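Putative adenylate cyclase (PDB 2ACA) probably converts ATP to cyclic AMP and pyrophosphate, as a class IV adenylate cyclase of the CYTH family. Local coordinates at residues N41-W46 with S111-S116; V107-K112 with S174-L179; K73-K78 with E86-T91; L15-K20 with A137-M142. All blocks are in the same frame, centred on the assembly; numbering follows the deposited sequence.

All four contacts draw on one antiparallel sheet. Contacts 1 and 4 are buried pairings of sequence-distant strands, each with acidic and basic side chains beside a phosphate; they meet in a long, weak ion pair between Arg-115 of contact 1 and Glu-138 of contact 4. Contact 2 lies at the surface: it shares strand 106-120 with contact 1 but joins it to the C-terminal loop 174-179 mainly through side chains, and it touches the same phosphate as contact 4. Contact 3, partly buried, is a local hairpin nested in the loops that contacts 1 and 4 close. Its centre is about 20 Å from that of contact 4, and its outer strand meets the second subunit.

Contact 1: residues N41-W46 with S111-S116; sequences NQESDW and SKKIRS. With PO4 (phosphate ion), chain D.
Three antiparallel hydrogen-bonded pairs, Asn-41 with Arg-115, Glu-43 with Lys-113 and Asp-45 with Ser-111, join these central strands. The straightest bond, Glu-43 N to Lys-113 O (2.6 Å, 174°), arrives nearly along the C=O axis, whereas its return from Lys-113 N is weak. Glu-43 O gains a further donor, a water at 2.7 Å that also donates to Asp-45 OD1 and accepts from Ser-111 OG. Glu-43, extended, lies alongside Arg-115, whose chain bends at chi3 (-71°). Its OE1 forms a salt bridge with Arg-115 NH1 at 2.9 Å, while OE2 sits over one face of the guanidinium, the two planes 85° apart. Arg-115 NH1 and NH2 add weak bonds to O3 of a phosphate ion. Beyond the two strands, Arg-115 NH2 pairs with Asp-128, and Arg-65 bridges Glu-43 OE2 and Asp-45 OD2. The chemistry implies a buried network in which acids fix the arginines, yet Arg-115 can still bind an anion, consistent with a phosphate-binding tunnel.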
loop_
_atom_site.group_PDB
_atom_site.type_symbol
_atom_site.label_atom_id
_atom_site.label_comp_id
_atom_site.label_asym_id
_atom_site.label_seq_id
_atom_site.Cartn_x
_atom_site.Cartn_y
_atom_site.Cartn_z
ATOM N N ASN A 41 19.865 -9.502 4.476
ATOM C CA ASN A 41 19.258 -8.176 4.626
ATOM C C ASN A 41 18.685 -8.102 6.033
ATOM O O ASN A 41 18.525 -9.124 6.704
ATOM C CB ASN A 41 18.095 -7.959 3.651
ATOM C CG ASN A 41 18.547 -7.563 2.263
ATOM O OD1 ASN A 41 17.825 -6.875 1.549
ATOM N ND2 ASN A 41 19.728 -8.010 1.862
ATOM N N GLN A 42 18.380 -6.895 6.484
ATOM C CA GLN A 42 17.763 -6.734 7.786
ATOM C C GLN A 42 16.266 -6.584 7.518
ATOM O O GLN A 42 15.858 -5.771 6.681
ATOM C CB GLN A 42 18.274 -5.480 8.493
ATOM C CG GLN A 42 17.738 -5.343 9.910
ATOM C CD GLN A 42 18.007 -3.982 10.520
ATOM O OE1 GLN A 42 17.505 -2.961 10.043
ATOM N NE2 GLN A 42 18.801 -3.960 11.584
ATOM N N GLU A 43 15.446 -7.383 8.190
ATOM C CA GLU A 43 14.013 -7.258 8.000
ATOM C C GLU A 43 13.367 -6.724 9.260
ATOM O O GLU A 43 13.553 -7.274 10.339
ATOM C CB GLU A 43 13.350 -8.591 7.643
ATOM C CG GLU A 43 11.827 -8.438 7.479
ATOM C CD GLU A 43 11.105 -9.739 7.192
ATOM O OE1 GLU A 43 11.348 -10.340 6.125
ATOM O OE2 GLU A 43 10.286 -10.162 8.034
ATOM N N SER A 44 12.618 -5.640 9.109
ATOM C CA SER A 44 11.905 -5.029 10.224
ATOM C C SER A 44 10.422 -5.269 10.003
ATOM O O SER A 44 9.926 -5.148 8.881
ATOM C CB SER A 44 12.165 -3.525 10.270
ATOM O OG SER A 44 13.545 -3.251 10.397
ATOM N N ASP A 45 9.726 -5.643 11.062
ATOM C CA ASP A 45 8.294 -5.866 10.980
ATOM C C ASP A 45 7.576 -5.054 12.050
ATOM O O ASP A 45 8.024 -4.962 13.199
ATOM C CB ASP A 45 7.955 -7.354 11.133
ATOM C CG ASP A 45 8.452 -8.189 9.960
ATOM O OD1 ASP A 45 9.638 -8.575 9.961
ATOM O OD2 ASP A 45 7.658 -8.444 9.027
ATOM N N TRP A 46 6.471 -4.446 11.647
ATOM C CA TRP A 46 5.647 -3.648 12.538
ATOM C C TRP A 46 4.261 -4.263 12.501
ATOM O O TRP A 46 3.604 -4.230 11.459
ATOM C CB TRP A 46 5.565 -2.209 12.032
ATOM C CG TRP A 46 6.813 -1.422 12.187
ATOM C CD1 TRP A 46 7.152 -0.632 13.248
ATOM C CD2 TRP A 46 7.878 -1.295 11.235
ATOM N NE1 TRP A 46 8.360 -0.013 13.012
ATOM C CE2 TRP A 46 8.829 -0.405 11.787
ATOM C CE3 TRP A 46 8.122 -1.845 9.969
ATOM C CZ2 TRP A 46 10.004 -0.051 11.117
ATOM C CZ3 TRP A 46 9.287 -1.493 9.301
ATOM C CH2 TRP A 46 10.217 -0.601 9.879
ATOM N N SER A 111 9.755 -5.657 15.272
ATOM C CA SER A 111 10.837 -6.626 15.331
ATOM C C SER A 111 11.841 -6.465 14.212
ATOM O O SER A 111 11.537 -5.891 13.162
ATOM C CB SER A 111 10.264 -8.040 15.279
ATOM O OG SER A 111 9.558 -8.239 14.063
ATOM N N LYS A 112 13.043 -6.984 14.457
ATOM C CA LYS A 112 14.139 -6.957 13.495
ATOM C C LYS A 112 14.742 -8.356 13.412
ATOM O O LYS A 112 14.715 -9.110 14.382
ATOM C CB LYS A 112 15.230 -5.974 13.927
ATOM C CG LYS A 112 14.822 -4.513 13.919
ATOM C CD LYS A 112 16.051 -3.615 13.994
ATOM C CE LYS A 112 15.676 -2.139 14.070
ATOM N NZ LYS A 112 14.997 -1.785 15.353
ATOM N N LYS A 113 15.296 -8.700 12.257
ATOM C CA LYS A 113 15.903 -10.012 12.079
ATOM C C LYS A 113 16.698 -9.925 10.789
ATOM O O LYS A 113 16.433 -9.057 9.955
ATOM C CB LYS A 113 14.822 -11.098 11.947
ATOM C CG LYS A 113 14.223 -11.182 10.550
ATOM C CD LYS A 113 12.732 -11.513 10.527
ATOM C CE LYS A 113 12.441 -12.964 10.835
ATOM N NZ LYS A 113 12.553 -13.223 12.284
ATOM N N ILE A 114 17.685 -10.804 10.642
ATOM C CA ILE A 114 18.501 -10.837 9.442
ATOM C C ILE A 114 17.894 -11.955 8.611
ATOM O O ILE A 114 17.682 -13.060 9.112
ATOM C CB ILE A 114 19.983 -11.142 9.780
ATOM C CG1 ILE A 114 20.510 -10.093 10.764
ATOM C CG2 ILE A 114 20.829 -11.123 8.519
ATOM C CD1 ILE A 114 20.451 -8.651 10.246
ATOM N N ARG A 115 17.599 -11.676 7.349
ATOM C CA ARG A 115 16.969 -12.686 6.514
ATOM C C ARG A 115 17.569 -12.888 5.124
ATOM O O ARG A 115 18.185 -11.987 4.551
ATOM C CB ARG A 115 15.468 -12.368 6.399
ATOM C CG ARG A 115 14.743 -13.033 5.231
ATOM C CD ARG A 115 13.235 -12.830 5.323
ATOM N NE ARG A 115 12.680 -13.626 6.406
ATOM C CZ ARG A 115 11.389 -13.757 6.671
ATOM N NH1 ARG A 115 10.487 -13.127 5.928
ATOM N NH2 ARG A 115 10.999 -14.554 7.661
ATOM N N SER A 116 17.382 -14.100 4.606
ATOM C CA SER A 116 17.840 -14.483 3.279
ATOM C C SER A 116 16.728 -15.301 2.643
ATOM O O SER A 116 16.128 -16.159 3.293
ATOM C CB SER A 116 19.111 -15.338 3.353
ATOM O OG SER A 116 20.236 -14.572 3.730
HETATM P P PO4 D . 6.904 -14.814 6.534
HETATM O O1 PO4 D . 7.077 -14.538 7.984
HETATM O O2 PO4 D . 6.173 -16.096 6.355
HETATM O O3 PO4 D . 8.235 -14.910 5.888
HETATM O O4 PO4 D . 6.130 -13.713 5.909
HETATM O O HOH W 1 11.608 -8.589 11.673
#

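Contact 2: residues V107-K112 with S174-L179; sequences VIQCSK and SYKEIL. With PO4 (phosphate ion), chain C.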
loop_
_atom_site.group_PDB
_atom_site.type_symbol
_atom_site.label_atom_id
_atom_site.label_comp_id
_atom_site.label_asym_id
_atom_site.label_seq_id
_atom_site.Cartn_x
_atom_site.Cartn_y
_atom_site.Cartn_z
ATOM N N VAL A 107 0.843 0.236 16.666
ATOM C CA VAL A 107 1.861 -0.805 16.664
ATOM C C VAL A 107 1.743 -1.614 17.949
ATOM O O VAL A 107 1.902 -1.080 19.040
ATOM C CB VAL A 107 3.290 -0.215 16.605
ATOM C CG1 VAL A 107 4.307 -1.346 16.560
ATOM C CG2 VAL A 107 3.447 0.673 15.373
ATOM N N ILE A 108 1.444 -2.898 17.832
ATOM C CA ILE A 108 1.336 -3.718 19.022
ATOM C C ILE A 108 2.612 -4.530 19.159
ATOM O O ILE A 108 2.781 -5.296 20.104
ATOM C CB ILE A 108 0.130 -4.657 18.937
ATOM C CG1 ILE A 108 0.309 -5.637 17.775
ATOM C CG2 ILE A 108 -1.140 -3.828 18.755
ATOM C CD1 ILE A 108 -0.835 -6.601 17.603
ATOM N N GLN A 109 3.521 -4.342 18.211
ATOM C CA GLN A 109 4.779 -5.076 18.213
ATOM C C GLN A 109 5.648 -4.726 17.010
ATOM O O GLN A 109 5.147 -4.502 15.896
ATOM C CB GLN A 109 4.490 -6.579 18.231
ATOM C CG GLN A 109 5.693 -7.468 18.013
ATOM C CD GLN A 109 5.334 -8.942 18.076
ATOM O OE1 GLN A 109 5.169 -9.513 19.160
ATOM N NE2 GLN A 109 5.196 -9.565 16.910
ATOM N N CYS A 110 6.952 -4.654 17.253
ATOM C CA CYS A 110 7.922 -4.364 16.210
ATOM C C CYS A 110 9.054 -5.366 16.363
ATOM O O CYS A 110 9.284 -5.877 17.455
ATOM C CB CYS A 110 8.443 -2.927 16.327
ATOM S SG CYS A 110 8.905 -2.403 17.981
ATOM N N SER A 111 9.755 -5.657 15.272
ATOM C CA SER A 111 10.837 -6.626 15.331
ATOM C C SER A 111 11.841 -6.465 14.212
ATOM O O SER A 111 11.537 -5.891 13.162
ATOM C CB SER A 111 10.264 -8.040 15.279
ATOM O OG SER A 111 9.558 -8.239 14.063
ATOM N N LYS A 112 13.043 -6.984 14.457
ATOM C CA LYS A 112 14.139 -6.957 13.495
ATOM C C LYS A 112 14.742 -8.356 13.412
ATOM O O LYS A 112 14.715 -9.110 14.382
ATOM C CB LYS A 112 15.230 -5.974 13.927
ATOM C CG LYS A 112 14.822 -4.513 13.919
ATOM C CD LYS A 112 16.051 -3.615 13.994
ATOM C CE LYS A 112 15.676 -2.139 14.070
ATOM N NZ LYS A 112 14.997 -1.785 15.353
ATOM N N SER A 174 5.320 -19.447 15.932
ATOM C CA SER A 174 5.583 -18.471 14.887
ATOM C C SER A 174 6.369 -17.278 15.414
ATOM O O SER A 174 6.469 -17.079 16.621
ATOM C CB SER A 174 4.265 -18.003 14.270
ATOM O OG SER A 174 3.381 -19.089 14.104
ATOM N N TYR A 175 6.924 -16.504 14.486
ATOM C CA TYR A 175 7.707 -15.312 14.796
ATOM C C TYR A 175 7.047 -14.506 15.922
ATOM O O TYR A 175 7.556 -14.438 17.049
ATOM C CB TYR A 175 7.823 -14.463 13.525
ATOM C CG TYR A 175 8.763 -13.292 13.620
ATOM C CD1 TYR A 175 9.937 -13.377 14.369
ATOM C CD2 TYR A 175 8.514 -12.115 12.911
ATOM C CE1 TYR A 175 10.841 -12.325 14.410
ATOM C CE2 TYR A 175 9.416 -11.056 12.943
ATOM C CZ TYR A 175 10.579 -11.171 13.695
ATOM O OH TYR A 175 11.496 -10.147 13.721
ATOM N N LYS A 176 5.908 -13.898 15.595
ATOM C CA LYS A 176 5.141 -13.108 16.557
ATOM C C LYS A 176 4.522 -14.043 17.560
ATOM O O LYS A 176 4.579 -13.819 18.775
ATOM C CB LYS A 176 3.990 -12.373 15.886
ATOM C CG LYS A 176 3.083 -11.626 16.869
ATOM C CD LYS A 176 1.659 -11.552 16.353
ATOM C CE LYS A 176 0.896 -10.390 16.971
ATOM N NZ LYS A 176 -0.462 -10.302 16.373
ATOM N N GLU A 177 3.889 -15.077 17.013
ATOM C CA GLU A 177 3.229 -16.088 17.804
ATOM C C GLU A 177 4.128 -16.442 18.966
ATOM O O GLU A 177 3.664 -16.993 19.960
ATOM C CB GLU A 177 2.875 -17.293 16.928
ATOM C CG GLU A 177 1.695 -17.018 15.981
ATOM C CD GLU A 177 1.751 -15.633 15.343
ATOM O OE1 GLU A 177 2.803 -15.295 14.754
ATOM O OE2 GLU A 177 0.749 -14.883 15.435
ATOM N N ILE A 178 5.419 -16.126 18.823
ATOM C CA ILE A 178 6.364 -16.321 19.912
ATOM C C ILE A 178 7.781 -15.818 19.880
ATOM O O ILE A 178 8.666 -16.239 19.122
ATOM C CB ILE A 178 6.354 -17.782 20.430
ATOM C CG1 ILE A 178 5.646 -17.753 21.785
ATOM C CG2 ILE A 178 7.781 -18.378 20.598
ATOM C CD1 ILE A 178 5.405 -19.084 22.371
ATOM N N LEU A 179 7.926 -14.879 20.785
ATOM C CA LEU A 179 9.127 -14.178 21.151
ATOM C C LEU A 179 8.560 -12.886 21.605
ATOM O O LEU A 179 9.005 -11.782 21.271
ATOM C CB LEU A 179 10.153 -13.966 20.064
ATOM C CG LEU A 179 11.340 -14.010 21.061
ATOM C CD1 LEU A 179 11.750 -15.459 21.306
ATOM C CD2 LEU A 179 12.541 -13.248 20.567
HETATM P P PO4 C . 5.348 -16.443 10.821
HETATM O O1 PO4 C . 4.407 -15.613 10.028
HETATM O O2 PO4 C . 6.649 -16.529 10.108
HETATM O O3 PO4 C . 4.785 -17.807 10.990
HETATM O O4 PO4 C . 5.551 -15.826 12.157
#
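Side chains carry most of the link between this end of strand 106-120 and the C-terminal loop 174-179. The polar meeting is between hydroxyls: Ser-111 OG, in the crowded position between backbone N and carbonyl carbon (chi1 61°), points to Tyr-175, and its OG lies 2.7 Å from Tyr-175 OH. The phenol gets there because Tyr-175 CG is anti to the backbone N, which sends the ring out from the loop to the strand. The second kind of contact is of amide and aliphatic chain. Gln-109, extended, brings its NE2 to 3.0 Å from Lys-176 CG, a tight approach in which the two chains cross obliquely. Farther along, the Ile-108 tip crosses the extended Lys-176 chain at about a right angle, with Ile-108 CD1 3.9 Å from Lys-176 NZ. Ile-108 and Gln-109 both face Phe-47, forming a classic beta bulge. Charge enters from the flanks: Lys-113 makes a cation-pi contact with the Tyr-175 ring, and Tyr-175 N gives a weak hydrogen bond (2.8 Å) to O4 of a phosphate. Tyr-175 thus meets the strand with its phenol end and a phosphate with its backbone N, so the loop probably borders the pocket that the phosphates mark.

Contact 3: residues K73-K78 with E86-T91; sequences KLWIVK and EATNIT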
loop_
_atom_site.group_PDB
_atom_site.type_symbol
_atom_site.label_atom_id
_atom_site.label_comp_id
_atom_site.label_asym_id
_atom_site.label_seq_id
_atom_site.Cartn_x
_atom_site.Cartn_y
_atom_site.Cartn_z
ATOM N N LYS A 73 9.353 -3.404 0.502
ATOM C CA LYS A 73 8.431 -2.904 1.518
ATOM C C LYS A 73 7.049 -3.466 1.253
ATOM O O LYS A 73 6.517 -3.336 0.149
ATOM C CB LYS A 73 8.427 -1.371 1.486
ATOM C CG LYS A 73 9.792 -0.801 1.835
ATOM C CD LYS A 73 9.910 0.706 1.660
ATOM C CE LYS A 73 9.941 1.104 0.200
ATOM N NZ LYS A 73 10.449 2.499 0.042
ATOM N N LEU A 74 6.467 -4.088 2.266
ATOM C CA LEU A 74 5.171 -4.719 2.091
ATOM C C LEU A 74 4.126 -4.377 3.125
ATOM O O LEU A 74 4.433 -4.020 4.248
ATOM C CB LEU A 74 5.343 -6.246 2.078
ATOM C CG LEU A 74 6.280 -6.850 1.020
ATOM C CD1 LEU A 74 6.941 -8.102 1.572
ATOM C CD2 LEU A 74 5.491 -7.176 -0.247
ATOM N N TRP A 75 2.877 -4.497 2.702
ATOM C CA TRP A 75 1.723 -4.293 3.557
ATOM C C TRP A 75 1.155 -5.715 3.539
ATOM O O TRP A 75 0.845 -6.250 2.476
ATOM C CB TRP A 75 0.789 -3.247 2.922
ATOM C CG TRP A 75 -0.607 -3.237 3.438
ATOM C CD1 TRP A 75 -1.055 -3.734 4.627
ATOM C CD2 TRP A 75 -1.749 -2.695 2.773
ATOM N NE1 TRP A 75 -2.407 -3.539 4.742
ATOM C CE2 TRP A 75 -2.861 -2.901 3.616
ATOM C CE3 TRP A 75 -1.941 -2.050 1.539
ATOM C CZ2 TRP A 75 -4.153 -2.488 3.270
ATOM C CZ3 TRP A 75 -3.222 -1.641 1.192
ATOM C CH2 TRP A 75 -4.315 -1.862 2.057
ATOM N N ILE A 76 1.054 -6.335 4.712
ATOM C CA ILE A 76 0.597 -7.726 4.813
ATOM C C ILE A 76 -0.541 -8.003 5.772
ATOM O O ILE A 76 -0.609 -7.428 6.857
ATOM C CB ILE A 76 1.741 -8.664 5.317
ATOM C CG1 ILE A 76 3.055 -8.359 4.603
ATOM C CG2 ILE A 76 1.328 -10.129 5.181
ATOM C CD1 ILE A 76 2.998 -8.457 3.138
ATOM N N VAL A 77 -1.421 -8.919 5.378
ATOM C CA VAL A 77 -2.496 -9.355 6.257
ATOM C C VAL A 77 -2.591 -10.884 6.191
ATOM O O VAL A 77 -2.782 -11.460 5.116
ATOM C CB VAL A 77 -3.846 -8.751 5.887
ATOM C CG1 VAL A 77 -4.902 -9.285 6.819
ATOM C CG2 VAL A 77 -3.785 -7.236 5.998
ATOM N N LYS A 78 -2.435 -11.531 7.345
ATOM C CA LYS A 78 -2.496 -12.983 7.436
ATOM C C LYS A 78 -3.747 -13.419 8.171
ATOM O O LYS A 78 -4.210 -12.726 9.084
ATOM C CB LYS A 78 -1.270 -13.534 8.173
ATOM C CG LYS A 78 0.037 -13.453 7.399
ATOM C CD LYS A 78 1.193 -13.992 8.230
ATOM C CE LYS A 78 2.511 -13.986 7.466
ATOM N NZ LYS A 78 2.524 -14.971 6.348
ATOM N N GLU A 86 -2.307 -12.307 2.372
ATOM C CA GLU A 86 -2.380 -11.358 1.280
ATOM C C GLU A 86 -1.378 -10.236 1.500
ATOM O O GLU A 86 -1.066 -9.872 2.633
ATOM C CB GLU A 86 -3.800 -10.807 1.154
ATOM C CG GLU A 86 -4.835 -11.900 0.948
ATOM C CD GLU A 86 -6.206 -11.357 0.599
ATOM O OE1 GLU A 86 -6.349 -10.751 -0.484
ATOM O OE2 GLU A 86 -7.138 -11.538 1.408
ATOM N N ALA A 87 -0.865 -9.702 0.406
ATOM C CA ALA A 87 0.113 -8.642 0.490
ATOM C C ALA A 87 0.171 -7.835 -0.786
ATOM O O ALA A 87 -0.408 -8.199 -1.802
ATOM C CB ALA A 87 1.478 -9.235 0.751
ATOM N N THR A 88 0.885 -6.724 -0.708
ATOM C CA THR A 88 1.115 -5.879 -1.856
ATOM C C THR A 88 2.315 -5.035 -1.509
ATOM O O THR A 88 2.491 -4.646 -0.357
ATOM C CB THR A 88 -0.071 -4.946 -2.168
ATOM O OG1 THR A 88 0.250 -4.154 -3.316
ATOM C CG2 THR A 88 -0.352 -4.015 -1.002
ATOM N N ASN A 89 3.158 -4.772 -2.497
ATOM C CA ASN A 89 4.320 -3.928 -2.272
ATOM C C ASN A 89 3.821 -2.479 -2.152
ATOM O O ASN A 89 2.795 -2.115 -2.744
ATOM C CB ASN A 89 5.300 -4.067 -3.439
ATOM C CG ASN A 89 5.985 -5.429 -3.467
ATOM O OD1 ASN A 89 7.026 -5.626 -2.844
ATOM N ND2 ASN A 89 5.388 -6.378 -4.173
ATOM N N ILE A 90 4.531 -1.678 -1.362
ATOM C CA ILE A 90 4.196 -0.267 -1.166
ATOM C C ILE A 90 5.497 0.497 -1.349
ATOM O O ILE A 90 6.574 -0.036 -1.065
ATOM C CB ILE A 90 3.623 0.008 0.258
ATOM C CG1 ILE A 90 4.596 -0.497 1.332
ATOM C CG2 ILE A 90 2.258 -0.682 0.426
ATOM C CD1 ILE A 90 4.123 -0.212 2.763
ATOM N N THR A 91 5.409 1.734 -1.830
ATOM C CA THR A 91 6.607 2.541 -2.052
ATOM C C THR A 91 6.983 3.444 -0.876
ATOM O O THR A 91 8.151 3.764 -0.693
ATOM C CB THR A 91 6.459 3.413 -3.312
ATOM O OG1 THR A 91 5.273 4.211 -3.198
ATOM C CG2 THR A 91 6.359 2.529 -4.559
HETATM O O HOH W 2 8.976 -3.543 -2.617
#
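Segments 73-78 and 86-91 form the antiparallel arms of a hairpin, their strand axes 4.8 Å apart at closest, with Trp-75 opposite Thr-88 and Val-77 opposite Glu-86 as hydrogen-bonded pairs. The latter pair is the straightest, Glu-86 N reaching Val-77 O at 2.9 Å and 179°. On the face they share, Trp-75, with CG anti to its backbone N, presents CE3 to the Thr-88 methyl CG2 at 3.6 Å, and its CB packs on Ile-90 CG2. On the other face Leu-74 and Asn-89 lie side by side, CD2 of Leu-74 3.4 Å from Asn-89 OD1. That same oxygen takes a water hydrogen bond, the water accepting in turn from Lys-73 N. Lys-73, bent at chi3, hydrogen-bonds through NZ to Thr-91 O at 2.7 Å, from above the carbonyl plane. The hairpin continues the sheet beyond strand 61-68, and Ile-90 packs on Ala-96 of helix 93-102. Strand 85-89, outermost within the chain, meets the second subunit, whose Trp-75 stacks on this Trp-75 and whose Thr-91 OG1 bonds to Asn-89 N.

Contact 4: residues L15-K20 with A137-M142; sequences LKYRVK and AEFAIM. With PO4 (phosphate ion), chain C.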
loop_
_atom_site.group_PDB
_atom_site.type_symbol
_atom_site.label_atom_id
_atom_site.label_comp_id
_atom_site.label_asym_id
_atom_site.label_seq_id
_atom_site.Cartn_x
_atom_site.Cartn_y
_atom_site.Cartn_z
ATOM N N LEU A 15 6.215 -24.216 5.998
ATOM C CA LEU A 15 6.701 -25.057 7.087
ATOM C C LEU A 15 7.932 -24.381 7.656
ATOM O O LEU A 15 8.854 -24.050 6.913
ATOM C CB LEU A 15 7.079 -26.452 6.584
ATOM C CG LEU A 15 5.935 -27.414 6.266
ATOM C CD1 LEU A 15 5.012 -26.795 5.240
ATOM C CD2 LEU A 15 6.499 -28.723 5.742
ATOM N N LYS A 16 7.952 -24.179 8.967
ATOM C CA LYS A 16 9.083 -23.527 9.599
ATOM C C LYS A 16 9.942 -24.546 10.323
ATOM O O LYS A 16 9.434 -25.455 10.976
ATOM C CB LYS A 16 8.614 -22.472 10.602
ATOM C CG LYS A 16 9.750 -21.610 11.170
ATOM C CD LYS A 16 9.337 -20.905 12.463
ATOM C CE LYS A 16 7.974 -20.230 12.344
ATOM N NZ LYS A 16 8.024 -18.854 11.787
ATOM N N TYR A 17 11.251 -24.385 10.209
ATOM C CA TYR A 17 12.175 -25.290 10.863
ATOM C C TYR A 17 13.253 -24.534 11.602
ATOM O O TYR A 17 13.551 -23.380 11.296
ATOM C CB TYR A 17 12.857 -26.220 9.857
ATOM C CG TYR A 17 11.948 -27.199 9.160
ATOM C CD1 TYR A 17 11.241 -26.830 8.022
ATOM C CD2 TYR A 17 11.798 -28.506 9.633
ATOM C CE1 TYR A 17 10.410 -27.736 7.368
ATOM C CE2 TYR A 17 10.969 -29.417 8.984
ATOM C CZ TYR A 17 10.281 -29.026 7.854
ATOM O OH TYR A 17 9.477 -29.929 7.192
ATOM N N ARG A 18 13.838 -25.213 12.577
ATOM C CA ARG A 18 14.914 -24.670 13.381
ATOM C C ARG A 18 16.164 -25.191 12.664
ATOM O O ARG A 18 16.242 -26.380 12.355
ATOM C CB ARG A 18 14.833 -25.271 14.765
ATOM C CG ARG A 18 15.453 -24.478 15.885
ATOM C CD ARG A 18 15.139 -25.241 17.151
ATOM N NE ARG A 18 13.898 -25.992 16.982
ATOM C CZ ARG A 18 13.522 -27.009 17.747
ATOM N NH1 ARG A 18 14.301 -27.397 18.750
ATOM N NH2 ARG A 18 12.372 -27.639 17.499
ATOM N N VAL A 19 17.122 -24.317 12.376
ATOM C CA VAL A 19 18.340 -24.744 11.694
ATOM C C VAL A 19 19.519 -24.636 12.660
ATOM O O VAL A 19 19.921 -23.535 13.036
ATOM C CB VAL A 19 18.641 -23.857 10.459
ATOM C CG1 VAL A 19 19.850 -24.388 9.691
ATOM C CG2 VAL A 19 17.438 -23.784 9.576
ATOM N N LYS A 20 20.095 -25.771 13.041
ATOM C CA LYS A 20 21.212 -25.744 13.969
ATOM C C LYS A 20 22.581 -25.565 13.308
ATOM O O LYS A 20 23.574 -25.403 14.006
ATOM C CB LYS A 20 21.183 -27.008 14.833
ATOM C CG LYS A 20 19.929 -27.101 15.710
ATOM C CD LYS A 20 19.948 -28.309 16.645
ATOM C CE LYS A 20 19.823 -29.623 15.881
ATOM N NZ LYS A 20 19.776 -30.799 16.796
ATOM N N ALA A 137 14.388 -21.693 9.424
ATOM C CA ALA A 137 14.220 -21.845 7.984
ATOM C C ALA A 137 12.751 -22.039 7.636
ATOM O O ALA A 137 12.015 -22.717 8.355
ATOM C CB ALA A 137 15.036 -23.025 7.474
ATOM N N GLU A 138 12.323 -21.433 6.532
ATOM C CA GLU A 138 10.941 -21.557 6.100
ATOM C C GLU A 138 10.921 -22.035 4.664
ATOM O O GLU A 138 11.702 -21.566 3.843
ATOM C CB GLU A 138 10.212 -20.212 6.185
ATOM C CG GLU A 138 10.310 -19.525 7.530
ATOM C CD GLU A 138 9.473 -18.256 7.604
ATOM O OE1 GLU A 138 9.523 -17.445 6.655
ATOM O OE2 GLU A 138 8.767 -18.065 8.616
ATOM N N PHE A 139 10.031 -22.978 4.377
ATOM C CA PHE A 139 9.868 -23.511 3.036
ATOM C C PHE A 139 8.421 -23.239 2.698
ATOM O O PHE A 139 7.534 -23.546 3.493
ATOM C CB PHE A 139 10.157 -25.015 3.015
ATOM C CG PHE A 139 11.577 -25.357 3.357
ATOM C CD1 PHE A 139 12.014 -25.317 4.672
ATOM C CD2 PHE A 139 12.493 -25.666 2.358
ATOM C CE1 PHE A 139 13.351 -25.579 4.993
ATOM C CE2 PHE A 139 13.830 -25.929 2.670
ATOM C CZ PHE A 139 14.256 -25.884 3.991
ATOM N N ALA A 140 8.165 -22.655 1.535
ATOM C CA ALA A 140 6.788 -22.341 1.188
ATOM C C ALA A 140 6.525 -22.143 -0.298
ATOM O O ALA A 140 7.445 -22.064 -1.110
ATOM C CB ALA A 140 6.344 -21.088 1.955
ATOM N N ILE A 141 5.242 -22.054 -0.626
ATOM C CA ILE A 141 4.783 -21.838 -1.987
ATOM C C ILE A 141 3.401 -21.213 -1.893
ATOM O O ILE A 141 2.538 -21.725 -1.179
ATOM C CB ILE A 141 4.676 -23.168 -2.767
ATOM C CG1 ILE A 141 3.913 -22.952 -4.074
ATOM C CG2 ILE A 141 3.973 -24.216 -1.923
ATOM C CD1 ILE A 141 4.587 -21.991 -5.029
HETATM N N MSE A 142 3.201 -20.090 -2.576
HETATM C CA MSE A 142 1.899 -19.430 -2.581
HETATM C C MSE A 142 1.198 -19.809 -3.879
HETATM O O MSE A 142 1.785 -19.734 -4.962
HETATM C CB MSE A 142 2.051 -17.911 -2.500
HETATM C CG MSE A 142 2.589 -17.413 -1.175
HETATM SE SE MSE A 142 2.733 -15.497 -1.167
HETATM C CE MSE A 142 1.057 -15.054 -0.324
HETATM P P PO4 C . 5.348 -16.443 10.821
HETATM O O1 PO4 C . 4.407 -15.613 10.028
HETATM O O2 PO4 C . 6.649 -16.529 10.108
HETATM O O3 PO4 C . 4.785 -17.807 10.990
HETATM O O4 PO4 C . 5.551 -15.826 12.157
#
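With CG anti to its backbone N (chi1 -172°), Lys-16 leaves its strand and then folds at chi3 (-47°) and chi4, while Glu-138 has CG beside its backbone N and extends beyond it; both chains run side by side off the same face. Their ends form a long, weak salt bridge, Lys-16 NZ to Glu-138 OE2 at 3.4 Å. The ammonium also makes weak hydrogen bonds to two oxygens of a phosphate, the nearer being O2 at 3.2 Å from Lys-16 NZ. Glu-138 OE2 lies 3.0 Å from that O2, so the lysine probably offsets the crowding of negative charge.

On the other face the Tyr-17 and Phe-139 rings cross at about a right angle (planes 86° apart), with Tyr-17 CD1 3.8 Å from Phe-139 CD1. Val-19 CG2 presses on Ala-137 CB at a tight 3.3 Å. Four backbone bonds pair Leu-15 with Phe-139 and Tyr-17 with Ala-137; the shortest, Tyr-17 N to Ala-137 O, is 2.6 Å. Helix 152-162 packs on this apolar face, against Leu-15, Tyr-17 and Phe-139, and Phe-139 meets Phe-163 edge-to-face.

A charged face turned to a phosphate, with a helix-packed apolar face behind it, is consistent with the wall of the CYTH tunnel, and Lys-16 with Glu-12 and Glu-14 supplies the family's ExExK signature on the first strand.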